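Local coordinates for protein NtrC family transcriptional regulator (Clostridium acetobutylicum ATCC 824, PDB 2Q5C) that probably regulates transcription as an ATP-dependent, sequence-specific DNA-binding activator of the NtrC family, and is represented here by its N-terminal PrpR-type part, at residues L9-N13 / E14-N18; F46-Q49 / D50-A54; I55-R58 / G59-D63; D63-K66 / K67-I71; E171-R174 / R175-E179. One frame throughout, in Å; residues are numbered along the deposited sequence.

Interaction 1 (L9-N13 / E14-N18); sequences LISQN and ENLLN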
# COMPACT_ATOMS: atom_id res chain seq x y z
N LEU A 9 -0.25 -12.00 4.68
CA LEU A 9 -0.00 -10.77 3.93
C LEU A 9 -1.21 -10.50 3.07
O LEU A 9 -1.60 -11.37 2.30
CB LEU A 9 1.27 -10.89 3.06
CG LEU A 9 1.44 -9.71 2.09
CD1 LEU A 9 1.80 -8.45 2.85
CD2 LEU A 9 2.58 -10.04 1.13
N ILE A 10 -1.80 -9.31 3.20
CA ILE A 10 -2.98 -8.94 2.40
C ILE A 10 -2.55 -7.72 1.59
O ILE A 10 -2.19 -6.68 2.16
CB ILE A 10 -4.21 -8.63 3.28
CG1 ILE A 10 -4.49 -9.84 4.18
CG2 ILE A 10 -5.40 -8.28 2.36
CD1 ILE A 10 -5.68 -9.65 5.17
N SER A 11 -2.53 -7.87 0.27
CA SER A 11 -1.92 -6.86 -0.59
C SER A 11 -2.49 -7.06 -1.98
O SER A 11 -3.02 -8.12 -2.27
CB SER A 11 -0.41 -7.12 -0.61
OG SER A 11 0.28 -6.27 -1.53
N GLN A 12 -2.37 -6.05 -2.83
CA GLN A 12 -2.67 -6.23 -4.25
C GLN A 12 -1.39 -6.25 -5.08
O GLN A 12 -1.46 -6.31 -6.32
CB GLN A 12 -3.60 -5.13 -4.75
CG GLN A 12 -4.95 -5.13 -4.09
CD GLN A 12 -5.83 -4.07 -4.67
OE1 GLN A 12 -5.63 -2.87 -4.44
NE2 GLN A 12 -6.78 -4.50 -5.47
N ASN A 13 -0.23 -6.21 -4.42
CA ASN A 13 1.05 -6.10 -5.10
C ASN A 13 1.56 -7.51 -5.39
O ASN A 13 1.96 -8.24 -4.47
CB ASN A 13 2.02 -5.33 -4.21
CG ASN A 13 3.23 -4.85 -4.95
OD1 ASN A 13 4.16 -5.62 -5.18
ND2 ASN A 13 3.23 -3.57 -5.35
N GLU A 14 1.55 -7.91 -6.66
CA GLU A 14 1.95 -9.26 -7.05
C GLU A 14 3.38 -9.60 -6.65
O GLU A 14 3.67 -10.74 -6.28
CB GLU A 14 1.72 -9.50 -8.54
CG GLU A 14 0.25 -9.39 -8.97
CD GLU A 14 -0.68 -10.38 -8.26
OE1 GLU A 14 -0.31 -11.56 -8.08
OE2 GLU A 14 -1.82 -9.98 -7.88
N ASN A 15 4.27 -8.61 -6.72
CA ASN A 15 5.67 -8.89 -6.39
C ASN A 15 5.82 -9.24 -4.91
O ASN A 15 6.53 -10.19 -4.56
CB ASN A 15 6.56 -7.70 -6.75
CG ASN A 15 6.85 -7.64 -8.24
OD1 ASN A 15 6.50 -8.55 -9.00
ND2 ASN A 15 7.50 -6.56 -8.66
N LEU A 16 5.13 -8.48 -4.06
CA LEU A 16 5.13 -8.78 -2.62
C LEU A 16 4.49 -10.10 -2.34
O LEU A 16 5.01 -10.86 -1.54
CB LEU A 16 4.42 -7.70 -1.79
CG LEU A 16 5.01 -6.30 -1.66
CD1 LEU A 16 4.14 -5.46 -0.74
CD2 LEU A 16 6.42 -6.40 -1.11
N LEU A 17 3.36 -10.37 -3.00
CA LEU A 17 2.65 -11.62 -2.75
C LEU A 17 3.49 -12.82 -3.15
O LEU A 17 3.47 -13.83 -2.46
CB LEU A 17 1.29 -11.66 -3.46
CG LEU A 17 0.27 -10.61 -2.95
CD1 LEU A 17 -0.88 -10.40 -3.94
CD2 LEU A 17 -0.27 -10.99 -1.57
N ASN A 18 4.25 -12.72 -4.24
CA ASN A 18 5.09 -13.85 -4.63
C ASN A 18 6.38 -13.98 -3.81
O ASN A 18 6.92 -15.08 -3.64
CB ASN A 18 5.42 -13.80 -6.12
CG ASN A 18 4.20 -13.90 -6.99
OD1 ASN A 18 4.08 -13.17 -7.98
ND2 ASN A 18 3.29 -14.81 -6.65
O HOH W 1 -3.20 -7.44 -7.96
O HOH W 2 0.84 -6.00 -8.77

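Interaction 2 (F46-Q49 / D50-A54); sequences FGLQ and DEVDA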
# COMPACT_ATOMS: atom_id res chain seq x y z
N PHE A 46 -10.60 -9.99 9.15
CA PHE A 46 -11.48 -10.34 10.25
C PHE A 46 -11.75 -11.85 10.23
O PHE A 46 -11.73 -12.51 11.27
CB PHE A 46 -12.79 -9.55 10.14
CG PHE A 46 -13.68 -9.72 11.32
CD1 PHE A 46 -13.59 -8.83 12.38
CD2 PHE A 46 -14.55 -10.81 11.40
CE1 PHE A 46 -14.42 -9.00 13.53
CE2 PHE A 46 -15.37 -11.00 12.52
CZ PHE A 46 -15.28 -10.10 13.58
N GLY A 47 -11.94 -12.39 9.04
CA GLY A 47 -12.24 -13.84 8.88
C GLY A 47 -11.05 -14.71 9.24
O GLY A 47 -11.22 -15.86 9.64
N LEU A 48 -9.84 -14.17 9.09
CA LEU A 48 -8.60 -14.91 9.36
C LEU A 48 -8.07 -14.78 10.77
O LEU A 48 -7.15 -15.51 11.18
CB LEU A 48 -7.49 -14.39 8.44
CG LEU A 48 -7.50 -14.88 7.00
CD1 LEU A 48 -6.51 -14.06 6.21
CD2 LEU A 48 -7.12 -16.35 6.97
N GLN A 49 -8.61 -13.86 11.55
CA GLN A 49 -7.88 -13.46 12.73
C GLN A 49 -7.76 -14.54 13.79
O GLN A 49 -6.79 -14.54 14.54
CB GLN A 49 -8.38 -12.14 13.30
CG GLN A 49 -9.72 -12.19 13.92
CD GLN A 49 -10.03 -10.90 14.63
OE1 GLN A 49 -9.18 -10.32 15.32
NE2 GLN A 49 -11.24 -10.43 14.47
N ASP A 50 -8.71 -15.47 13.83
CA ASP A 50 -8.61 -16.53 14.83
C ASP A 50 -7.74 -17.68 14.32
O ASP A 50 -7.47 -18.64 15.05
CB ASP A 50 -10.00 -17.03 15.26
CG ASP A 50 -10.79 -15.99 16.04
OD1 ASP A 50 -10.19 -15.12 16.73
OD2 ASP A 50 -12.04 -16.06 15.98
N GLU A 51 -7.27 -17.56 13.08
CA GLU A 51 -6.46 -18.62 12.43
C GLU A 51 -5.01 -18.26 12.15
O GLU A 51 -4.25 -19.09 11.65
CB GLU A 51 -7.09 -19.04 11.10
CG GLU A 51 -8.54 -19.47 11.16
CD GLU A 51 -9.15 -19.72 9.79
OE1 GLU A 51 -8.47 -19.56 8.75
OE2 GLU A 51 -10.34 -20.09 9.76
N VAL A 52 -4.62 -17.01 12.41
CA VAL A 52 -3.24 -16.57 12.19
C VAL A 52 -2.73 -15.77 13.38
O VAL A 52 -3.55 -15.30 14.22
CB VAL A 52 -3.08 -15.71 10.89
CG1 VAL A 52 -3.62 -16.48 9.69
CG2 VAL A 52 -3.78 -14.36 11.01
N ASP A 53 -1.41 -15.62 13.47
CA ASP A 53 -0.77 -14.90 14.60
C ASP A 53 -0.62 -13.40 14.34
O ASP A 53 -0.54 -12.61 15.27
CB ASP A 53 0.59 -15.50 14.91
CG ASP A 53 0.49 -16.93 15.36
OD1 ASP A 53 0.11 -17.13 16.53
OD2 ASP A 53 0.73 -17.85 14.56
N ALA A 54 -0.55 -13.01 13.08
CA ALA A 54 -0.40 -11.60 12.74
C ALA A 54 -0.80 -11.39 11.29
O ALA A 54 -0.79 -12.33 10.51
CB ALA A 54 1.05 -11.15 12.93
O HOH W 3 -10.84 -16.48 12.19
O HOH W 4 -7.33 -14.46 17.86

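Interaction 3 (I55-R58 / G59-D63); sequences IISR and GATSD. With GOL (glycerol), chain I.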
# COMPACT_ATOMS: atom_id res chain seq x y z
N ILE A 55 -1.11 -10.14 10.94
CA ILE A 55 -1.44 -9.71 9.58
C ILE A 55 -0.49 -8.59 9.21
O ILE A 55 -0.20 -7.72 10.04
CB ILE A 55 -2.87 -9.27 9.47
CG1 ILE A 55 -3.76 -10.51 9.76
CG2 ILE A 55 -3.19 -8.75 8.05
CD1 ILE A 55 -5.19 -10.17 10.07
N ILE A 56 0.03 -8.63 7.97
CA ILE A 56 0.84 -7.57 7.37
C ILE A 56 0.08 -7.00 6.18
O ILE A 56 -0.51 -7.75 5.38
CB ILE A 56 2.24 -8.11 6.92
CG1 ILE A 56 3.06 -8.64 8.10
CG2 ILE A 56 2.97 -7.01 6.15
CD1 ILE A 56 4.32 -9.36 7.71
N SER A 57 0.10 -5.68 6.04
CA SER A 57 -0.56 -5.00 4.92
C SER A 57 0.13 -3.67 4.74
O SER A 57 1.08 -3.39 5.45
CB SER A 57 -2.07 -4.92 5.09
OG SER A 57 -2.37 -4.10 6.21
N ARG A 58 -0.34 -2.85 3.79
CA ARG A 58 0.36 -1.62 3.52
C ARG A 58 -0.62 -0.47 3.51
O ARG A 58 -1.78 -0.60 3.13
CB ARG A 58 1.03 -1.77 2.16
CG ARG A 58 1.97 -0.66 1.81
CD ARG A 58 3.04 -1.18 0.86
NE ARG A 58 2.56 -1.29 -0.51
CZ ARG A 58 2.87 -0.42 -1.48
NH1 ARG A 58 2.38 -0.61 -2.69
NH2 ARG A 58 3.66 0.63 -1.24
N GLY A 59 -0.11 0.71 3.90
CA GLY A 59 -0.82 1.95 3.67
C GLY A 59 -2.24 2.00 4.21
O GLY A 59 -2.50 1.57 5.35
N ALA A 60 -3.19 2.51 3.43
CA ALA A 60 -4.55 2.68 3.87
C ALA A 60 -5.18 1.35 4.32
O ALA A 60 -5.95 1.30 5.30
CB ALA A 60 -5.38 3.33 2.79
N THR A 61 -4.87 0.28 3.58
CA THR A 61 -5.40 -1.03 3.95
C THR A 61 -5.05 -1.39 5.38
O THR A 61 -5.89 -1.93 6.11
CB THR A 61 -4.91 -2.08 2.95
OG1 THR A 61 -5.52 -1.80 1.69
CG2 THR A 61 -5.32 -3.50 3.38
N SER A 62 -3.83 -1.06 5.80
CA SER A 62 -3.40 -1.40 7.16
C SER A 62 -4.24 -0.68 8.22
O SER A 62 -4.47 -1.24 9.30
CB SER A 62 -1.89 -1.18 7.32
OG SER A 62 -1.55 0.18 7.36
N ASP A 63 -4.69 0.53 7.91
CA ASP A 63 -5.57 1.28 8.80
C ASP A 63 -6.93 0.60 8.93
O ASP A 63 -7.47 0.44 10.04
CB ASP A 63 -5.71 2.70 8.26
CG ASP A 63 -6.35 3.65 9.24
OD1 ASP A 63 -6.13 3.51 10.46
OD2 ASP A 63 -7.06 4.56 8.77
C1 GOL I . -4.53 0.40 -0.33
O1 GOL I . -3.82 0.92 0.78
C2 GOL I . -4.15 1.08 -1.64
O2 GOL I . -4.65 0.19 -2.61
C3 GOL I . -4.89 2.41 -1.77
O3 GOL I . -4.78 2.91 -3.11

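Interaction 4 (D63-K66 / K67-I71); sequences DYIK and KSVSI. With SO4 (sulfate ion), chain E.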
# COMPACT_ATOMS: atom_id res chain seq x y z
N ASP A 63 -4.69 0.53 7.91
CA ASP A 63 -5.57 1.28 8.80
C ASP A 63 -6.93 0.60 8.93
O ASP A 63 -7.47 0.44 10.04
CB ASP A 63 -5.71 2.70 8.26
CG ASP A 63 -6.35 3.65 9.24
OD1 ASP A 63 -6.13 3.51 10.46
OD2 ASP A 63 -7.06 4.56 8.77
N TYR A 64 -7.50 0.17 7.81
CA TYR A 64 -8.77 -0.57 7.81
C TYR A 64 -8.66 -1.87 8.60
O TYR A 64 -9.56 -2.23 9.36
CB TYR A 64 -9.23 -0.84 6.37
CG TYR A 64 -9.94 0.35 5.76
CD1 TYR A 64 -9.24 1.41 5.21
CD2 TYR A 64 -11.33 0.41 5.77
CE1 TYR A 64 -9.92 2.54 4.70
CE2 TYR A 64 -12.01 1.50 5.25
CZ TYR A 64 -11.28 2.54 4.70
OH TYR A 64 -11.99 3.62 4.22
N ILE A 65 -7.53 -2.56 8.44
CA ILE A 65 -7.34 -3.81 9.17
C ILE A 65 -7.12 -3.56 10.65
O ILE A 65 -7.74 -4.25 11.47
CB ILE A 65 -6.17 -4.60 8.54
CG1 ILE A 65 -6.62 -5.09 7.17
CG2 ILE A 65 -5.77 -5.81 9.42
CD1 ILE A 65 -5.54 -5.77 6.33
N LYS A 66 -6.29 -2.59 11.01
CA LYS A 66 -5.97 -2.40 12.42
C LYS A 66 -7.23 -2.07 13.22
O LYS A 66 -7.35 -2.53 14.35
CB LYS A 66 -4.94 -1.31 12.61
CG LYS A 66 -4.47 -1.17 14.07
CD LYS A 66 -3.37 -0.12 14.20
CE LYS A 66 -2.44 -0.44 15.37
NZ LYS A 66 -1.50 -1.57 15.04
N LYS A 67 -8.14 -1.32 12.63
CA LYS A 67 -9.35 -0.88 13.35
C LYS A 67 -10.38 -1.98 13.48
O LYS A 67 -11.38 -1.81 14.18
CB LYS A 67 -9.98 0.36 12.69
CG LYS A 67 -9.07 1.57 12.73
CD LYS A 67 -9.82 2.84 12.35
CE LYS A 67 -8.89 3.95 11.92
NZ LYS A 67 -7.73 4.13 12.84
N SER A 68 -10.18 -3.11 12.80
CA SER A 68 -11.21 -4.15 12.85
C SER A 68 -10.79 -5.54 13.35
O SER A 68 -11.64 -6.42 13.50
CB SER A 68 -11.94 -4.26 11.51
OG SER A 68 -11.04 -4.35 10.44
N VAL A 69 -9.50 -5.74 13.59
CA VAL A 69 -9.01 -6.99 14.17
C VAL A 69 -8.40 -6.78 15.55
O VAL A 69 -7.98 -5.67 15.88
CB VAL A 69 -8.01 -7.75 13.23
CG1 VAL A 69 -8.65 -7.96 11.87
CG2 VAL A 69 -6.63 -7.05 13.14
N SER A 70 -8.35 -7.85 16.34
CA SER A 70 -7.74 -7.74 17.68
C SER A 70 -6.35 -8.35 17.75
O SER A 70 -5.70 -8.27 18.79
CB SER A 70 -8.66 -8.35 18.76
OG SER A 70 -9.05 -9.66 18.38
N ILE A 71 -5.89 -8.95 16.65
CA ILE A 71 -4.55 -9.53 16.64
C ILE A 71 -3.56 -8.51 16.07
O ILE A 71 -3.99 -7.49 15.52
CB ILE A 71 -4.50 -10.84 15.83
CG1 ILE A 71 -4.85 -10.58 14.36
CG2 ILE A 71 -5.47 -11.85 16.45
CD1 ILE A 71 -4.50 -11.74 13.42
S SO4 E . -15.40 3.95 4.35
O1 SO4 E . -16.46 4.81 4.87
O2 SO4 E . -15.87 2.58 4.13
O3 SO4 E . -14.98 4.53 3.08
O4 SO4 E . -14.31 3.92 5.33

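Interaction 5 (E171-R174 / R175-E179); sequences ESLR and RAIEE. With SO4 (sulfate ion), chain G.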
# COMPACT_ATOMS: atom_id res chain seq x y z
N GLU A 171 13.12 -4.96 1.02
CA GLU A 171 13.59 -4.55 2.33
C GLU A 171 12.41 -4.15 3.22
O GLU A 171 12.38 -4.50 4.41
CB GLU A 171 14.62 -3.43 2.19
CG GLU A 171 15.25 -3.01 3.50
CD GLU A 171 16.07 -4.10 4.22
OE1 GLU A 171 16.50 -5.10 3.59
OE2 GLU A 171 16.28 -3.92 5.44
N SER A 172 11.44 -3.44 2.67
CA SER A 172 10.25 -3.04 3.42
C SER A 172 9.48 -4.27 3.94
O SER A 172 8.99 -4.31 5.09
CB SER A 172 9.34 -2.18 2.53
OG SER A 172 9.93 -0.90 2.30
N LEU A 173 9.37 -5.30 3.11
CA LEU A 173 8.65 -6.50 3.52
C LEU A 173 9.43 -7.27 4.57
O LEU A 173 8.84 -7.74 5.54
CB LEU A 173 8.32 -7.38 2.31
CG LEU A 173 7.51 -8.64 2.61
CD1 LEU A 173 6.19 -8.30 3.35
CD2 LEU A 173 7.21 -9.39 1.32
N ARG A 174 10.76 -7.37 4.42
CA ARG A 174 11.58 -8.00 5.49
C ARG A 174 11.44 -7.29 6.81
O ARG A 174 11.32 -7.96 7.87
CB ARG A 174 13.05 -8.05 5.07
CG ARG A 174 13.33 -9.04 3.96
CD ARG A 174 14.82 -9.03 3.62
NE ARG A 174 15.12 -10.07 2.65
CZ ARG A 174 15.41 -11.33 2.98
NH1 ARG A 174 15.45 -11.70 4.27
NH2 ARG A 174 15.65 -12.21 2.03
N ARG A 175 11.43 -5.96 6.79
CA ARG A 175 11.27 -5.19 8.03
C ARG A 175 9.93 -5.45 8.67
O ARG A 175 9.82 -5.56 9.90
CB ARG A 175 11.46 -3.69 7.80
CG ARG A 175 12.88 -3.29 7.38
CD ARG A 175 13.04 -1.78 7.45
NE ARG A 175 12.42 -1.07 6.33
CZ ARG A 175 13.09 -0.60 5.28
NH1 ARG A 175 14.42 -0.75 5.21
NH2 ARG A 175 12.44 0.04 4.30
N ALA A 176 8.87 -5.54 7.86
CA ALA A 176 7.54 -5.80 8.40
C ALA A 176 7.45 -7.18 9.02
O ALA A 176 6.79 -7.38 10.05
CB ALA A 176 6.46 -5.59 7.31
N ILE A 177 8.10 -8.16 8.40
CA ILE A 177 8.12 -9.51 8.96
C ILE A 177 8.83 -9.52 10.29
O ILE A 177 8.32 -10.12 11.24
CB ILE A 177 8.74 -10.52 7.97
CG1 ILE A 177 7.78 -10.73 6.79
CG2 ILE A 177 9.08 -11.85 8.65
CD1 ILE A 177 8.41 -11.45 5.61
N GLU A 178 9.98 -8.85 10.36
CA GLU A 178 10.70 -8.73 11.64
C GLU A 178 9.80 -8.12 12.70
O GLU A 178 9.74 -8.63 13.83
CB GLU A 178 11.99 -7.92 11.47
CG GLU A 178 12.97 -8.07 12.68
CD GLU A 178 14.11 -7.05 12.71
OE1 GLU A 178 14.24 -6.20 11.78
OE2 GLU A 178 14.89 -7.08 13.71
N GLU A 179 9.10 -7.05 12.37
CA GLU A 179 8.21 -6.40 13.33
C GLU A 179 7.11 -7.36 13.78
O GLU A 179 6.80 -7.47 14.97
CB GLU A 179 7.61 -5.15 12.71
CG GLU A 179 6.75 -4.36 13.65
CD GLU A 179 6.19 -3.13 12.98
OE1 GLU A 179 6.73 -2.68 11.93
OE2 GLU A 179 5.18 -2.61 13.49
S SO4 G . 16.32 -9.68 7.23
O1 SO4 G . 16.11 -8.25 7.49
O2 SO4 G . 15.09 -10.31 6.77
O3 SO4 G . 17.36 -9.80 6.20
O4 SO4 G . 16.75 -10.35 8.45

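Interaction 1 (L9-N13 / E14-N18)
N13 is the N-cap of helix 14-27, its side chain bonding to L16 and its carbonyl to L17. That side chain, with CG anti to the backbone N (chi1 -165°), folds back over the first turn, and OD1 accepts L16 N at 3.2 Å through a lone pair in the plane of the amide. The same residue's backbone O takes L17 N at 2.9 Å, the first regular bond of the helix. A second turn precedes the cap: S11 OG accepts N13 N at 2.9 Å, an ST turn between the strand and the helix, and S11 OG is also bonded to a glycerol.

The tight side lies beneath the helix. L17 puts CD1 against S11 O (3.5 Å) and CD2 beside S11 CB, while L9 reaches up from the strand to set its CD2 4.0 Å from L17 CD2 and close to L16 O. T33 and T35 of strand 30-35 also touch L17.

The looser side, at Q12 and E14, is bridged by water, and the two side chains do not touch. One water donates to both Q12 O (2.6 Å) and E14 OE2, and a second accepts from E14 N. The Q12 amide oxygen turns elsewhere, to T151 OG1 and a glycerol, so it bridges to the other half of the chain.

Chemically, one residue serves two early amides of the helix with two different oxygens: the N13 side chain takes that of L16 and its carbonyl that of L17. A water takes the amide of E14, and the leucines pack beneath.

Interaction 2 (F46-Q49 / D50-A54)
L48 and E51 are joined by a direct hydrogen bond: E51 N donates to L48 O at 2.8 Å, from well above the carbonyl plane (47° out of it). This closes a tight turn at the C-terminal side of helix 38-48.

The apolar contact is a loose one, L48 CD2 standing 4.4 Å from V52 CG1. Van der Waals contacts with oxygens add to it: L48 CD2 meets E51 OE1, the L48 and E51 side chains crossing at about a right angle, and V52 CG2 rests on L48 O at 3.6 Å.

The side chains of Q49 and D50 lie side by side, pointing the same way, their amide and carboxylate planes 18° apart. Q49 NE2 lies over a face of the F46 ring, 3.5 Å above its plane and offset toward the rim, while Q49 OE1 accepts S70 N.

Water completes the turn: one molecule donates to G47 O (2.7 Å) and accepts D50 N (2.9 Å), linking the carbonyl of G47 to the amide of D50.

Placed at the surface, the turn leads from helix 38-48 into strand 54-58. V52 and Q49 touch I71, in the loop before strand 73-76, and beyond them D53 and A54 pack on I184 of helix 170-187.

Interaction 3 (I55-R58 / G59-D63)
T61 leans over the end of the strand at R58 and S57. Its CB sits 3.5 Å from R58 O. From there the two branches part: CG2, anti to the backbone N, lies 3.9 Å from S57 CB in the buried angle between strand and helix, whereas OG1 comes to glycerol C1 (3.1 Å) and is bonded to L38 N. The T61 backbone N donates to glycerol O1 at 3.1 Å, fairly straight at 154°.

Beside it, S57 OG nestles against S62, only 3.0 Å from its CA and 3.2 Å from its CB, a tight contact where strand and helix meet. S62 N reaches back to R58 O in a weak bond. S62 OG donates to a lone pair of G59 O at 2.6 Å and has S75 OG as its second partner. G59, with positive phi, lies at the bend between strand and helix. R58 NH1 donates to I166 O.

T61 N, in the first turn, is thus bonded to a glycerol hydroxyl. The glycerol, probably from the crystallisation liquor, is also held by T151 and V152, so it bridges two helix starts in the cleft between domains, a spot consistent with a small polar ligand.

Interaction 4 (D63-K66 / K67-I71)
D63 and K67 form a salt bridge one helical turn apart: K67 NZ reaches D63 OD1 at 2.9 Å, on the syn side of the carboxylate and 22° out of its plane. K67 arrives by running its aliphatic chain over D63 O, with CG 3.3 Å from that atom, and bending at the last torsion (chi4 -46°) to bring NZ to D63 OD1. D63 is modelled in two conformers, so this pairing describes one of them.

Backbone bonds lie beneath the pair. K67 N donates to D63 O, and S68 OG, drawn back toward its own chain (chi1 50°), donates to Y64 O at 2.8 Å. I65 O takes two amides: V69 N nearly in line with the carbonyl and S68 N at 3.0 Å from above its plane. I65 CG2, buried, lies beside V69 CG2 at 4.0 Å.

Outward, the second oxygen of D63 is gripped by Y102 OH and K103 NZ from the second half of the chain, which would favour a charged carboxylate. Y64 OH donates to a sulfate oxygen at 2.6 Å, which sits near the plane of the ring at its edge, and it is also bonded to E128 N.

Together these form the C-terminal end of helix 59-66, where helical bonds give way to a loop: the helix-to-strand connection of the beta-alpha-beta unit 54-58, 59-66, 73-76 in a parallel alpha/beta domain, with D63 and Y64 reaching residues of the second half of the chain.

Interaction 5 (E171-R174 / R175-E179)
R175 lays one face of its guanidinium over the backbone of the preceding turn, with E171 O and S172 N each 3.9 Å above the plane and toward its rim. The chain is folded back by a bend at chi3 (-77°). R175 NH1 lies close to E171 CG, at 3.0 Å, and the E171 carboxylate, twisted 64° from the guanidinium plane, meets NH1 only in a long salt bridge, E171 OE2 to R175 NH1 at 3.7 Å. The two side chains cross almost perpendicularly.

The R174 guanidinium behaves differently. It stretches out and meets a sulfate at its edge and in its own plane. R174 NH1 donates to sulfate O2 at 2.9 Å. The aliphatic part of the side chain, CB to CD, lies along the same oxygen. NH1 also pairs with E26 and NE with E170, so this arginine is shared among anions; K27 binds the sulfate as well.

Beneath these groups the helix is regular. R175 N bonds to E171 O at 2.9 Å, and A176 N, I177 N and E178 N each donate to the carbonyl four residues earlier at 3.0 Å. Facing inward, L173 CG and I177 CD1 lie 4.2 Å apart.

L173 and I177 press on L23 of helix 14-27, and A176 covers I56, I74 and I76 of the sheet. Here is an amphipathic helix whose charged face points outward and whose hydrophobic ridge packs on a parallel sheet: the chain's last helix, 170-187, returns from the second domain, so the C-terminal helix of the chain packs on the N-terminal alpha/beta domain.

Overall arrangement
From the N terminus, interaction 1 closes the turn from strand 6-11 into helix 14-27; interaction 2 closes the turn from helix 38-48 into strand 54-58. Interaction 3 turns that strand into helix 59-66, and interaction 4 ends the same helix. Nothing nests or crosses: the contacts run in series, with 3 and 4 overlapping at D63. Strands 6-11 and 54-58 lie side by side, joining interactions 1 and 3 through I10 N and I56 O. Interactions 2 and 4 meet at Q49 and S70. Interaction 5, far along the chain, packs beside helix 14-27 of interaction 1, touching L16 and I56, and so ties the last helix to the N-terminal domain.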